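Local coordinates for putative cell invasion protein with MAC/Perforin domain (Bacteroides thetaiotaomicron VPI-5482, PDB 3KK7) that is a putative cell-invasion protein of the membrane-attack complex/perforin (MACPF) family, whose precise function in this gut symbiont is not established, at residues A[309-313]-A[314-318]; A[228-231]-A[232-235]; A[140-143]-A[144-148]; A[321-324]-A[325-328]; A[280-283]-A[284-288]. All coordinates share one frame; numbering follows the deposited sequence.

Contact 1: A[309-313]-A[314-318]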
loop_
_atom_site.group_PDB
_atom_site.type_symbol
_atom_site.label_atom_id
_atom_site.label_comp_id
_atom_site.label_asym_id
_atom_site.label_seq_id
_atom_site.Cartn_x
_atom_site.Cartn_y
_atom_site.Cartn_z
ATOM N N PRO A 309 8.404 12.523 -27.033
ATOM C CA PRO A 309 7.149 12.989 -27.546
ATOM C C PRO A 309 6.559 11.935 -28.464
ATOM O O PRO A 309 7.269 11.021 -28.885
ATOM C CB PRO A 309 7.532 14.232 -28.366
ATOM C CG PRO A 309 8.867 14.650 -27.887
ATOM C CD PRO A 309 9.533 13.395 -27.419
ATOM N N PRO A 310 5.279 12.077 -28.807
ATOM C CA PRO A 310 4.630 11.095 -29.644
ATOM C C PRO A 310 4.959 11.292 -31.123
ATOM O O PRO A 310 5.025 12.422 -31.597
ATOM C CB PRO A 310 3.141 11.314 -29.354
ATOM C CG PRO A 310 3.048 12.723 -29.024
ATOM C CD PRO A 310 4.346 13.133 -28.392
ATOM N N TYR A 311 5.150 10.170 -31.818
ATOM C CA TYR A 311 5.548 10.149 -33.206
ATOM C C TYR A 311 4.630 9.227 -33.976
ATOM O O TYR A 311 4.184 8.206 -33.443
ATOM C CB TYR A 311 7.012 9.654 -33.340
ATOM C CG TYR A 311 8.025 10.529 -32.632
ATOM C CD1 TYR A 311 8.160 11.873 -32.972
ATOM C CD2 TYR A 311 8.843 10.022 -31.616
ATOM C CE1 TYR A 311 9.080 12.692 -32.323
ATOM C CE2 TYR A 311 9.776 10.834 -30.963
ATOM C CZ TYR A 311 9.884 12.169 -31.327
ATOM O OH TYR A 311 10.785 13.008 -30.702
ATOM N N ASP A 312 4.353 9.597 -35.226
ATOM C CA ASP A 312 3.631 8.719 -36.134
ATOM C C ASP A 312 4.573 7.568 -36.545
ATOM O O ASP A 312 5.685 7.801 -37.075
ATOM C CB ASP A 312 3.122 9.485 -37.360
ATOM C CG ASP A 312 2.417 8.585 -38.362
ATOM O OD1 ASP A 312 3.067 7.639 -38.861
ATOM O OD2 ASP A 312 1.220 8.832 -38.667
ATOM N N ILE A 313 4.099 6.338 -36.321
ATOM C CA ILE A 313 4.889 5.118 -36.513
ATOM C C ILE A 313 5.471 4.973 -37.922
ATOM O O ILE A 313 6.576 4.435 -38.090
ATOM C CB ILE A 313 4.051 3.859 -36.137
ATOM C CG1 ILE A 313 4.951 2.648 -35.862
ATOM C CG2 ILE A 313 3.008 3.560 -37.205
ATOM C CD1 ILE A 313 5.798 2.765 -34.629
ATOM N N THR A 314 4.750 5.469 -38.922
ATOM C CA THR A 314 5.199 5.379 -40.301
ATOM C C THR A 314 6.098 6.554 -40.728
ATOM O O THR A 314 6.685 6.514 -41.797
ATOM C CB THR A 314 4.008 5.389 -41.243
ATOM O OG1 THR A 314 3.414 6.693 -41.238
ATOM C CG2 THR A 314 2.972 4.371 -40.817
ATOM N N ASN A 315 6.181 7.603 -39.916
ATOM C CA ASN A 315 6.933 8.795 -40.278
ATOM C C ASN A 315 8.282 8.860 -39.592
ATOM O O ASN A 315 9.248 9.345 -40.178
ATOM C CB ASN A 315 6.136 10.051 -39.930
ATOM C CG ASN A 315 6.752 11.329 -40.521
ATOM O OD1 ASN A 315 7.011 11.429 -41.746
ATOM N ND2 ASN A 315 6.944 12.333 -39.654
ATOM N N TYR A 316 8.370 8.392 -38.350
ATOM C CA TYR A 316 9.612 8.552 -37.629
ATOM C C TYR A 316 10.074 7.276 -36.963
ATOM O O TYR A 316 9.344 6.652 -36.189
ATOM C CB TYR A 316 9.489 9.693 -36.631
ATOM C CG TYR A 316 10.800 10.054 -35.981
ATOM C CD1 TYR A 316 11.846 10.628 -36.738
ATOM C CD2 TYR A 316 11.011 9.824 -34.621
ATOM C CE1 TYR A 316 13.065 10.968 -36.146
ATOM C CE2 TYR A 316 12.226 10.138 -34.025
ATOM C CZ TYR A 316 13.250 10.714 -34.793
ATOM O OH TYR A 316 14.450 11.024 -34.202
ATOM N N SER A 317 11.310 6.903 -37.279
ATOM C CA SER A 317 11.949 5.711 -36.751
ATOM C C SER A 317 13.134 6.099 -35.916
ATOM O O SER A 317 13.846 7.042 -36.253
ATOM C CB SER A 317 12.437 4.824 -37.892
ATOM O OG SER A 317 11.317 4.333 -38.602
ATOM N N ILE A 318 13.344 5.340 -34.846
ATOM C CA ILE A 318 14.434 5.547 -33.932
ATOM C C ILE A 318 15.312 4.313 -33.902
ATOM O O ILE A 318 14.804 3.210 -33.713
ATOM C CB ILE A 318 13.926 5.744 -32.526
ATOM C CG1 ILE A 318 12.825 6.815 -32.496
ATOM C CG2 ILE A 318 15.099 6.092 -31.607
ATOM C CD1 ILE A 318 12.176 6.997 -31.096
#

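Contact 2: A[228-231]-A[232-235]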
loop_
_atom_site.group_PDB
_atom_site.type_symbol
_atom_site.label_atom_id
_atom_site.label_comp_id
_atom_site.label_asym_id
_atom_site.label_seq_id
_atom_site.Cartn_x
_atom_site.Cartn_y
_atom_site.Cartn_z
ATOM N N GLY A 228 -3.579 4.124 -31.294
ATOM C CA GLY A 228 -4.158 3.961 -32.640
ATOM C C GLY A 228 -5.652 4.281 -32.773
ATOM O O GLY A 228 -6.463 4.018 -31.863
ATOM N N VAL A 229 -6.009 4.870 -33.923
ATOM C CA VAL A 229 -7.410 5.024 -34.307
ATOM C C VAL A 229 -7.683 3.999 -35.413
ATOM O O VAL A 229 -7.207 4.145 -36.550
ATOM C CB VAL A 229 -7.734 6.451 -34.747
ATOM C CG1 VAL A 229 -9.149 6.543 -35.301
ATOM C CG2 VAL A 229 -7.541 7.398 -33.569
ATOM N N ASP A 230 -8.431 2.955 -35.066
ATOM C CA ASP A 230 -8.729 1.891 -36.000
ATOM C C ASP A 230 -9.797 2.430 -36.952
ATOM O O ASP A 230 -10.861 2.903 -36.543
ATOM C CB ASP A 230 -9.200 0.637 -35.260
ATOM C CG ASP A 230 -9.123 -0.612 -36.111
ATOM O OD1 ASP A 230 -9.874 -0.725 -37.108
ATOM O OD2 ASP A 230 -8.320 -1.494 -35.751
ATOM N N THR A 231 -9.471 2.381 -38.228
ATOM C CA THR A 231 -10.288 2.958 -39.277
ATOM C C THR A 231 -11.658 2.296 -39.387
ATOM O O THR A 231 -12.686 2.985 -39.547
ATOM C CB THR A 231 -9.532 2.825 -40.613
ATOM O OG1 THR A 231 -8.252 3.463 -40.469
ATOM C CG2 THR A 231 -10.343 3.428 -41.821
ATOM N N ASN A 232 -11.679 0.973 -39.276
ATOM C CA ASN A 232 -12.900 0.237 -39.580
ATOM C C ASN A 232 -13.476 -0.715 -38.544
ATOM O O ASN A 232 -14.600 -1.168 -38.733
ATOM C CB ASN A 232 -12.734 -0.472 -40.932
ATOM C CG ASN A 232 -13.019 0.458 -42.109
ATOM O OD1 ASN A 232 -12.151 0.719 -42.927
ATOM N ND2 ASN A 232 -14.242 0.959 -42.187
ATOM N N SER A 233 -12.755 -1.020 -37.472
ATOM C CA SER A 233 -13.293 -1.907 -36.444
ATOM C C SER A 233 -13.532 -1.137 -35.172
ATOM O O SER A 233 -12.709 -0.319 -34.791
ATOM C CB SER A 233 -12.328 -3.037 -36.135
ATOM O OG SER A 233 -12.130 -3.859 -37.251
ATOM N N ILE A 234 -14.661 -1.400 -34.529
ATOM C CA ILE A 234 -14.952 -0.864 -33.197
ATOM C C ILE A 234 -14.991 -1.967 -32.115
ATOM O O ILE A 234 -15.013 -1.670 -30.922
ATOM C CB ILE A 234 -16.298 -0.083 -33.172
ATOM C CG1 ILE A 234 -17.486 -1.004 -33.487
ATOM C CG2 ILE A 234 -16.235 1.144 -34.099
ATOM C CD1 ILE A 234 -18.859 -0.330 -33.280
ATOM N N GLN A 235 -15.035 -3.225 -32.547
ATOM C CA GLN A 235 -15.049 -4.367 -31.655
ATOM C C GLN A 235 -13.725 -4.503 -30.926
ATOM O O GLN A 235 -12.664 -4.518 -31.556
ATOM C CB GLN A 235 -15.307 -5.666 -32.432
ATOM C CG GLN A 235 -16.746 -5.856 -32.866
ATOM C CD GLN A 235 -17.700 -5.870 -31.677
ATOM O OE1 GLN A 235 -17.341 -6.336 -30.566
ATOM N NE2 GLN A 235 -18.912 -5.343 -31.883
HETATM O O HOH W 1 -9.941 -3.214 -38.918
HETATM O O HOH W 2 -9.547 -0.846 -39.926
#

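Contact 3: A[140-143]-A[144-148]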
loop_
_atom_site.group_PDB
_atom_site.type_symbol
_atom_site.label_atom_id
_atom_site.label_comp_id
_atom_site.label_asym_id
_atom_site.label_seq_id
_atom_site.Cartn_x
_atom_site.Cartn_y
_atom_site.Cartn_z
ATOM N N GLN A 140 -4.031 5.293 -17.867
ATOM C CA GLN A 140 -4.816 6.228 -18.658
ATOM C C GLN A 140 -4.271 7.645 -18.531
ATOM O O GLN A 140 -4.245 8.378 -19.488
ATOM C CB GLN A 140 -6.302 6.241 -18.257
ATOM C CG GLN A 140 -7.128 7.194 -19.150
ATOM C CD GLN A 140 -8.622 7.106 -18.947
ATOM O OE1 GLN A 140 -9.112 6.488 -18.010
ATOM N NE2 GLN A 140 -9.358 7.737 -19.830
ATOM N N LYS A 141 -3.876 8.024 -17.326
ATOM C CA LYS A 141 -3.314 9.342 -17.077
ATOM C C LYS A 141 -2.043 9.554 -17.930
ATOM O O LYS A 141 -1.884 10.590 -18.577
ATOM C CB LYS A 141 -3.062 9.510 -15.566
ATOM C CG LYS A 141 -2.344 10.791 -15.177
ATOM C CD LYS A 141 -2.341 11.010 -13.643
ATOM C CE LYS A 141 -1.556 12.267 -13.242
ATOM N NZ LYS A 141 -0.082 12.162 -13.537
ATOM N N THR A 142 -1.185 8.541 -17.968
ATOM C CA THR A 142 0.008 8.572 -18.771
ATOM C C THR A 142 -0.325 8.646 -20.247
ATOM O O THR A 142 0.267 9.458 -20.974
ATOM C CB THR A 142 0.908 7.319 -18.517
ATOM O OG1 THR A 142 1.214 7.236 -17.127
ATOM C CG2 THR A 142 2.208 7.394 -19.319
ATOM N N ILE A 143 -1.258 7.802 -20.704
ATOM C CA ILE A 143 -1.631 7.841 -22.124
ATOM C C ILE A 143 -2.059 9.265 -22.467
ATOM O O ILE A 143 -1.583 9.841 -23.445
ATOM C CB ILE A 143 -2.797 6.912 -22.522
ATOM C CG1 ILE A 143 -2.521 5.465 -22.123
ATOM C CG2 ILE A 143 -3.032 6.987 -24.029
ATOM C CD1 ILE A 143 -1.229 4.908 -22.647
ATOM N N LYS A 144 -2.917 9.843 -21.639
ATOM C CA LYS A 144 -3.416 11.174 -21.913
ATOM C C LYS A 144 -2.309 12.236 -21.915
ATOM O O LYS A 144 -2.378 13.169 -22.694
ATOM C CB LYS A 144 -4.531 11.553 -20.944
ATOM C CG LYS A 144 -5.838 10.823 -21.167
ATOM C CD LYS A 144 -6.954 11.510 -20.364
ATOM C CE LYS A 144 -8.306 10.930 -20.646
ATOM N NZ LYS A 144 -9.378 11.697 -19.937
ATOM N N GLU A 145 -1.277 12.063 -21.096
ATOM C CA GLU A 145 -0.177 13.033 -21.038
ATOM C C GLU A 145 0.820 12.802 -22.142
ATOM O O GLU A 145 1.522 13.728 -22.530
ATOM C CB GLU A 145 0.569 12.973 -19.699
ATOM C CG GLU A 145 -0.211 13.506 -18.524
ATOM C CD GLU A 145 0.386 13.154 -17.172
ATOM O OE1 GLU A 145 1.444 12.499 -17.099
ATOM O OE2 GLU A 145 -0.219 13.544 -16.152
ATOM N N THR A 146 0.911 11.569 -22.639
ATOM C CA THR A 146 1.948 11.209 -23.627
ATOM C C THR A 146 1.528 11.503 -25.037
ATOM O O THR A 146 2.373 11.719 -25.907
ATOM C CB THR A 146 2.257 9.728 -23.579
ATOM O OG1 THR A 146 2.624 9.381 -22.251
ATOM C CG2 THR A 146 3.364 9.378 -24.518
ATOM N N PHE A 147 0.228 11.463 -25.274
ATOM C CA PHE A 147 -0.287 11.634 -26.616
ATOM C C PHE A 147 -1.031 12.938 -26.716
ATOM O O PHE A 147 -1.722 13.355 -25.790
ATOM C CB PHE A 147 -1.125 10.430 -27.066
ATOM C CG PHE A 147 -0.309 9.198 -27.214
ATOM C CD1 PHE A 147 0.439 8.994 -28.354
ATOM C CD2 PHE A 147 -0.195 8.293 -26.176
ATOM C CE1 PHE A 147 1.259 7.876 -28.469
ATOM C CE2 PHE A 147 0.606 7.188 -26.288
ATOM C CZ PHE A 147 1.333 6.973 -27.439
ATOM N N VAL A 148 -0.820 13.600 -27.845
ATOM C CA VAL A 148 -1.397 14.906 -28.111
ATOM C C VAL A 148 -2.880 14.768 -27.836
ATOM O O VAL A 148 -3.452 13.690 -28.029
ATOM C CB VAL A 148 -1.078 15.377 -29.585
ATOM C CG1 VAL A 148 -2.093 16.404 -30.089
ATOM C CG2 VAL A 148 0.394 15.897 -29.688
#

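Contact 4: A[321-324]-A[325-328]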
loop_
_atom_site.group_PDB
_atom_site.type_symbol
_atom_site.label_atom_id
_atom_site.label_comp_id
_atom_site.label_asym_id
_atom_site.label_seq_id
_atom_site.Cartn_x
_atom_site.Cartn_y
_atom_site.Cartn_z
ATOM N N THR A 321 20.188 0.947 -31.661
ATOM C CA THR A 321 21.343 0.067 -31.705
ATOM C C THR A 321 22.430 0.493 -30.709
ATOM O O THR A 321 22.860 -0.328 -29.927
ATOM C CB THR A 321 21.876 -0.144 -33.136
ATOM O OG1 THR A 321 20.825 -0.707 -33.933
ATOM C CG2 THR A 321 23.074 -1.098 -33.143
ATOM N N PRO A 322 22.823 1.782 -30.684
ATOM C CA PRO A 322 23.819 2.214 -29.688
ATOM C C PRO A 322 23.388 1.913 -28.266
ATOM O O PRO A 322 24.208 1.459 -27.456
ATOM C CB PRO A 322 23.919 3.725 -29.904
ATOM C CG PRO A 322 23.496 3.916 -31.323
ATOM C CD PRO A 322 22.395 2.904 -31.530
ATOM N N TRP A 323 22.119 2.170 -27.956
ATOM C CA TRP A 323 21.613 1.873 -26.624
ATOM C C TRP A 323 21.690 0.360 -26.306
ATOM O O TRP A 323 22.099 -0.038 -25.208
ATOM C CB TRP A 323 20.186 2.388 -26.448
ATOM C CG TRP A 323 19.594 1.939 -25.205
ATOM C CD1 TRP A 323 19.754 2.493 -23.963
ATOM C CD2 TRP A 323 18.747 0.808 -25.034
ATOM N NE1 TRP A 323 19.037 1.772 -23.032
ATOM C CE2 TRP A 323 18.409 0.736 -23.671
ATOM C CE3 TRP A 323 18.220 -0.132 -25.906
ATOM C CZ2 TRP A 323 17.587 -0.252 -23.163
ATOM C CZ3 TRP A 323 17.404 -1.106 -25.406
ATOM C CH2 TRP A 323 17.088 -1.161 -24.042
ATOM N N LEU A 324 21.315 -0.478 -27.265
ATOM C CA LEU A 324 21.329 -1.903 -27.035
ATOM C C LEU A 324 22.745 -2.335 -26.700
ATOM O O LEU A 324 22.963 -3.068 -25.744
ATOM C CB LEU A 324 20.815 -2.661 -28.259
ATOM C CG LEU A 324 20.755 -4.188 -28.122
ATOM C CD1 LEU A 324 19.726 -4.588 -27.083
ATOM C CD2 LEU A 324 20.444 -4.827 -29.461
ATOM N N GLN A 325 23.722 -1.858 -27.459
ATOM C CA GLN A 325 25.079 -2.291 -27.224
ATOM C C GLN A 325 25.737 -1.582 -26.038
ATOM O O GLN A 325 26.794 -1.984 -25.596
ATOM C CB GLN A 325 25.915 -2.232 -28.502
ATOM C CG GLN A 325 26.133 -0.882 -29.092
ATOM C CD GLN A 325 26.671 -0.962 -30.527
ATOM O OE1 GLN A 325 26.252 -1.821 -31.318
ATOM N NE2 GLN A 325 27.594 -0.058 -30.870
ATOM N N SER A 326 25.102 -0.551 -25.502
ATOM C CA SER A 326 25.568 0.047 -24.266
ATOM C C SER A 326 25.295 -0.909 -23.098
ATOM O O SER A 326 25.933 -0.807 -22.036
ATOM C CB SER A 326 24.849 1.355 -24.007
ATOM O OG SER A 326 23.548 1.095 -23.482
ATOM N N LEU A 327 24.348 -1.830 -23.296
ATOM C CA LEU A 327 23.948 -2.775 -22.240
ATOM C C LEU A 327 24.988 -3.865 -21.971
ATOM O O LEU A 327 24.840 -4.648 -21.036
ATOM C CB LEU A 327 22.586 -3.406 -22.562
ATOM C CG LEU A 327 21.381 -2.456 -22.631
ATOM C CD1 LEU A 327 20.078 -3.210 -23.017
ATOM C CD2 LEU A 327 21.218 -1.695 -21.311
ATOM N N ASN A 328 26.035 -3.910 -22.790
ATOM C CA ASN A 328 27.150 -4.811 -22.551
ATOM C C ASN A 328 27.947 -4.428 -21.324
ATOM O O ASN A 328 28.716 -5.238 -20.818
ATOM C CB ASN A 328 28.078 -4.871 -23.761
ATOM C CG ASN A 328 27.422 -5.522 -24.966
ATOM O OD1 ASN A 328 26.771 -6.575 -24.857
ATOM N ND2 ASN A 328 27.601 -4.905 -26.132
#

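Contact 5: A[280-283]-A[284-288]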
loop_
_atom_site.group_PDB
_atom_site.type_symbol
_atom_site.label_atom_id
_atom_site.label_comp_id
_atom_site.label_asym_id
_atom_site.label_seq_id
_atom_site.Cartn_x
_atom_site.Cartn_y
_atom_site.Cartn_z
ATOM N N ASN A 280 6.293 -2.532 -44.539
ATOM C CA ASN A 280 5.623 -2.590 -43.234
ATOM C C ASN A 280 4.631 -1.456 -42.951
ATOM O O ASN A 280 3.752 -1.616 -42.090
ATOM C CB ASN A 280 6.631 -2.695 -42.079
ATOM C CG ASN A 280 7.169 -4.102 -41.907
ATOM O OD1 ASN A 280 7.646 -4.706 -42.852
ATOM N ND2 ASN A 280 7.094 -4.619 -40.705
ATOM N N SER A 281 4.754 -0.325 -43.646
ATOM C CA SER A 281 3.873 0.805 -43.365
ATOM C C SER A 281 2.461 0.556 -43.870
ATOM O O SER A 281 1.494 0.916 -43.209
ATOM C CB SER A 281 4.461 2.116 -43.882
ATOM O OG SER A 281 5.493 2.540 -42.984
ATOM N N GLU A 282 2.356 -0.107 -45.015
ATOM C CA GLU A 282 1.068 -0.573 -45.540
ATOM C C GLU A 282 0.333 -1.480 -44.538
ATOM O O GLU A 282 -0.877 -1.358 -44.367
ATOM C CB GLU A 282 1.302 -1.315 -46.846
ATOM C CG GLU A 282 0.090 -1.440 -47.747
ATOM C CD GLU A 282 0.463 -1.295 -49.237
ATOM O OE1 GLU A 282 1.140 -0.283 -49.588
ATOM O OE2 GLU A 282 0.079 -2.181 -50.047
ATOM N N THR A 283 1.053 -2.366 -43.853
ATOM C CA THR A 283 0.453 -3.196 -42.803
ATOM C C THR A 283 -0.305 -2.353 -41.770
ATOM O O THR A 283 -1.286 -2.810 -41.189
ATOM C CB THR A 283 1.525 -4.008 -42.019
ATOM O OG1 THR A 283 2.247 -4.842 -42.917
ATOM C CG2 THR A 283 0.892 -4.895 -40.944
ATOM N N ILE A 284 0.180 -1.141 -41.523
ATOM C CA ILE A 284 -0.373 -0.277 -40.492
ATOM C C ILE A 284 -1.497 0.571 -41.039
ATOM O O ILE A 284 -2.595 0.594 -40.505
ATOM C CB ILE A 284 0.733 0.614 -39.886
ATOM C CG1 ILE A 284 1.613 -0.240 -38.969
ATOM C CG2 ILE A 284 0.146 1.760 -39.102
ATOM C CD1 ILE A 284 2.927 0.353 -38.727
ATOM N N THR A 285 -1.228 1.253 -42.125
ATOM C CA THR A 285 -2.213 2.145 -42.711
ATOM C C THR A 285 -3.485 1.423 -43.205
ATOM O O THR A 285 -4.566 2.008 -43.185
ATOM C CB THR A 285 -1.582 2.946 -43.842
ATOM O OG1 THR A 285 -1.021 2.032 -44.793
ATOM C CG2 THR A 285 -0.498 3.859 -43.273
ATOM N N ASN A 286 -3.345 0.170 -43.635
ATOM C CA ASN A 286 -4.492 -0.655 -44.013
ATOM C C ASN A 286 -5.483 -0.905 -42.867
ATOM O O ASN A 286 -6.650 -1.190 -43.112
ATOM C CB ASN A 286 -4.039 -2.010 -44.569
ATOM C CG ASN A 286 -3.431 -1.925 -45.992
ATOM O OD1 ASN A 286 -3.476 -0.889 -46.681
ATOM N ND2 ASN A 286 -2.855 -3.045 -46.426
ATOM N N LYS A 287 -5.026 -0.799 -41.626
ATOM C CA LYS A 287 -5.907 -0.965 -40.469
ATOM C C LYS A 287 -6.133 0.307 -39.656
ATOM O O LYS A 287 -7.164 0.444 -39.001
ATOM C CB LYS A 287 -5.340 -2.057 -39.554
ATOM C CG LYS A 287 -5.283 -3.452 -40.185
ATOM C CD LYS A 287 -6.640 -3.906 -40.756
ATOM C CE LYS A 287 -6.546 -5.263 -41.395
ATOM N NZ LYS A 287 -7.895 -5.845 -41.486
ATOM N N PHE A 288 -5.184 1.236 -39.689
ATOM C CA PHE A 288 -5.262 2.425 -38.839
ATOM C C PHE A 288 -5.214 3.714 -39.624
ATOM O O PHE A 288 -4.377 3.872 -40.501
ATOM C CB PHE A 288 -4.090 2.449 -37.861
ATOM C CG PHE A 288 -4.147 1.388 -36.813
ATOM C CD1 PHE A 288 -4.860 1.601 -35.642
ATOM C CD2 PHE A 288 -3.482 0.180 -36.988
ATOM C CE1 PHE A 288 -4.919 0.619 -34.639
ATOM C CE2 PHE A 288 -3.528 -0.813 -35.988
ATOM C CZ PHE A 288 -4.245 -0.579 -34.805
#

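Contact 1: A[309-313]-A[314-318]
Y316 turns a ring edge against the face of Y311, a T-shaped (edge-to-face) pair whose centroids are 4.7 Å apart and whose planes meet at 53°, well short of upright. CD2 of Y316 does the touching: it stands over the centre of the Y311 ring, 3.7 Å from Y311 CG, while P309 O lies toward the rim of the opposite face. The two phenol side chains run alongside each other, pointing the same way, because the chain between them turns back through I313 and T314. With CG of D312 anti to its own N (chi1 177°), OD1 swings forward to take two donors from one residue. T314 N arrives at 2.7 Å, almost in line with the C-O bond of OD1; T314 OG1 comes on the syn side at 2.6 Å from OD1, 30° out of the carboxylate plane. The first bond makes an Asx turn. Behind it D312 O receives both N315 N, at 2.9 Å, and Y316 N, at 3.0 Å, which completes the reversal. A leucine at D312 would probably leave the amide and hydroxyl of T314 without their shared acceptor and set that hydroxyl free to turn. The turn follows strand 311-312 at the edge of the sheet: Y311 packs on Y293 of strand 288-298, I313 reaches helix 278-285, and Y316 O is bonded by the hydroxyl of Y293.

Contact 2: A[228-231]-A[232-235]
N232 begins the segment by giving its backbone N-H to the carboxylate of D230, two residues back: N232 N lies 3.3 Å from D230 OD1 and uses the anti lone pair, the one directed away from OD2. This closes an Asx turn at the end of strand 220-230. A water strengthens the same corner, accepting from N232 N at 2.9 Å and lying 2.8 Å from D230 OD1. The amide of N232 folds back over T231, where N232 OD1 comes 3.4 Å from T231 CG2; the hydroxyl of T231 is engaged by S289. S233 supplies the second backbone donor. Its N meets D230 OD1 at 2.9 Å and fairly straight (155° at the hydrogen), from above the carboxylate plane, 42° out of it. OG of S233, anti to its carbonyl carbon (chi1 -63°), faces another water, which is 2.8 Å from that OG and also near D230 OD1. After I234 the chain reaches Q235, the N-cap position of helix 236-249, so the turn carries the chain straight from strand to helix. One oxygen of a buried carboxylate thus gathers two backbone N-H groups, along with two waters that may also donate to it. These donors would tend to stabilise the charge on D230, whereas the carboxylate of D242, close to D230 OD2, would tend to oppose it, and nearby K239 might offset the pair.

Contact 3: A[140-143]-A[144-148]
I143 O lies at the edge of the F147 ring, near its plane and 3.4 Å from F147 CD2, while one face carries T146 CG2, offset toward the rim. I143 CG2 approaches F147 CD2 obliquely, at 3.8 Å. F147 N bonds to I143 O at 3.0 Å, before the chain leaves helical geometry. The carboxylate of E145 is gripped by K141, whose chain bends at its last torsion (chi4 -66°) to bring NZ to the syn side of E145 OE2, 3.0 Å away and 23° out of the plane, a salt bridge on the exposed flank. The Q140 amide runs alongside K144, with NE2 3.5 Å from K144 CE. These i to i+4 pairs occupy the last turns of helix 133-146, which falls in sequence between the paired strands 93-108 and 157-173, the position of the first of two helical clusters that unfold into membrane hairpins in pore-forming MACPF relatives; whether it does so here is unknown. T142 and T146 point the same way; T146 OG1 bonds T142 O at 2.7 Å from above the carbonyl plane, and T146 N donates to the same oxygen. G138 O and T66 O share the one proton of the T142 hydroxyl.

Contact 4: A[321-324]-A[325-328]
Q325 folds back over the first turn of the helix: CG, placed between its own N and carbonyl carbon (chi1 64°), lies 3.4 Å from T321 O, and OE1 comes 3.7 Å from T321 CG2. The backbone beneath is regular here, with Q325 N bonded to T321 O. L327 covers the other flank. Its CD1 sits over one face of the six-membered ring of W323, 4.0 Å from the ring centroid and 22° off the normal, a CH-pi contact offset toward the rim nearest W323 CH2. The same L327 CD1 is 4.3 Å from L324 CD1, so a single methyl touches both indole and leucine. L327 N bonds to L324 O at 3.1 Å, three residues back, whereas its bond to W323 O is weak. That carbonyl is claimed instead by S326, whose OG lies 2.5 Å away from W323 O. An alanine at S326 would probably leave W323 O to the weak bonds from S326 N and L327 N, and A301 N without the hydroxyl it bonds. W323 itself is pinned by NE1 to G299 O, while W323 and L324 lean on L272, and L324 and L327 on V166. The chemistry divides this short helix of the MACPF domain: leucine and indole carbons face strands 157-173 and 271-274, while the serine hydroxyl supplements the weak backbone bonds to W323 O and links this turn to the loop at A301.

Contact 5: A[280-283]-A[284-288]
T285 and S281 meet one turn apart in helix 278-285, in the second of the two helical regions inserted between sheet strands, as in other MACPF proteins. S281 O takes three donors: T285 N at 2.9 Å and nearly straight (174° at the hydrogen), I284 N at 3.0 Å from well above the carbonyl plane, and T285 OG1 at 3.2 Å. The hydroxyl gets there because OG1 of T285 is tucked between its own N and carbonyl carbon (chi1 56°), folding it back on the preceding turn. I284 takes the other choice. The backbone sets its CB 3.4 Å from S281 O; with CG1 anti to the carbonyl carbon and the chain extended, CD1 meets I313, and the side chain also touches S250. One residue earlier, T283 packs on V245 and A249 of helix 236-249, and S281 OG and T276 OG1 are hydrogen-bonded. On the exposed flank E282 and N286 lie obliquely across one another, carboxylate and amide planes 50° apart. The E282 chain bends at its second torsion, and the contact falls to its CG, 3.6 Å from N286 ND2, rather than to the carboxylate. N286 N bonds E282 O at 3.0 Å, and CB of N286 lies close to the same oxygen. I284 O then receives K287 N and, at 2.8 Å, F288 N, and the edge of the F288 ring lies in plane with that same I284 O.

The five contacts lie in the MACPF domain, around one part of its sheet, and no ligand marks a site among them. Contact 1 joins two neighbours: P310 CB rests 3.7 Å from F147 CD1 of contact 3, and I313 CG2 lies 3.6 Å from I284 CD1 of contact 5, so the turn bridges the first helical region and the second. Contact 5 also meets contact 2, where T231 N comes 3.1 Å from K287 O, a probable hydrogen bond; their centres are 12 Å apart. Contact 4 stands off, its centre about 36 Å from that of contact 2 and about 21 Å from that of contact 1, whose segments it adjoins in sequence.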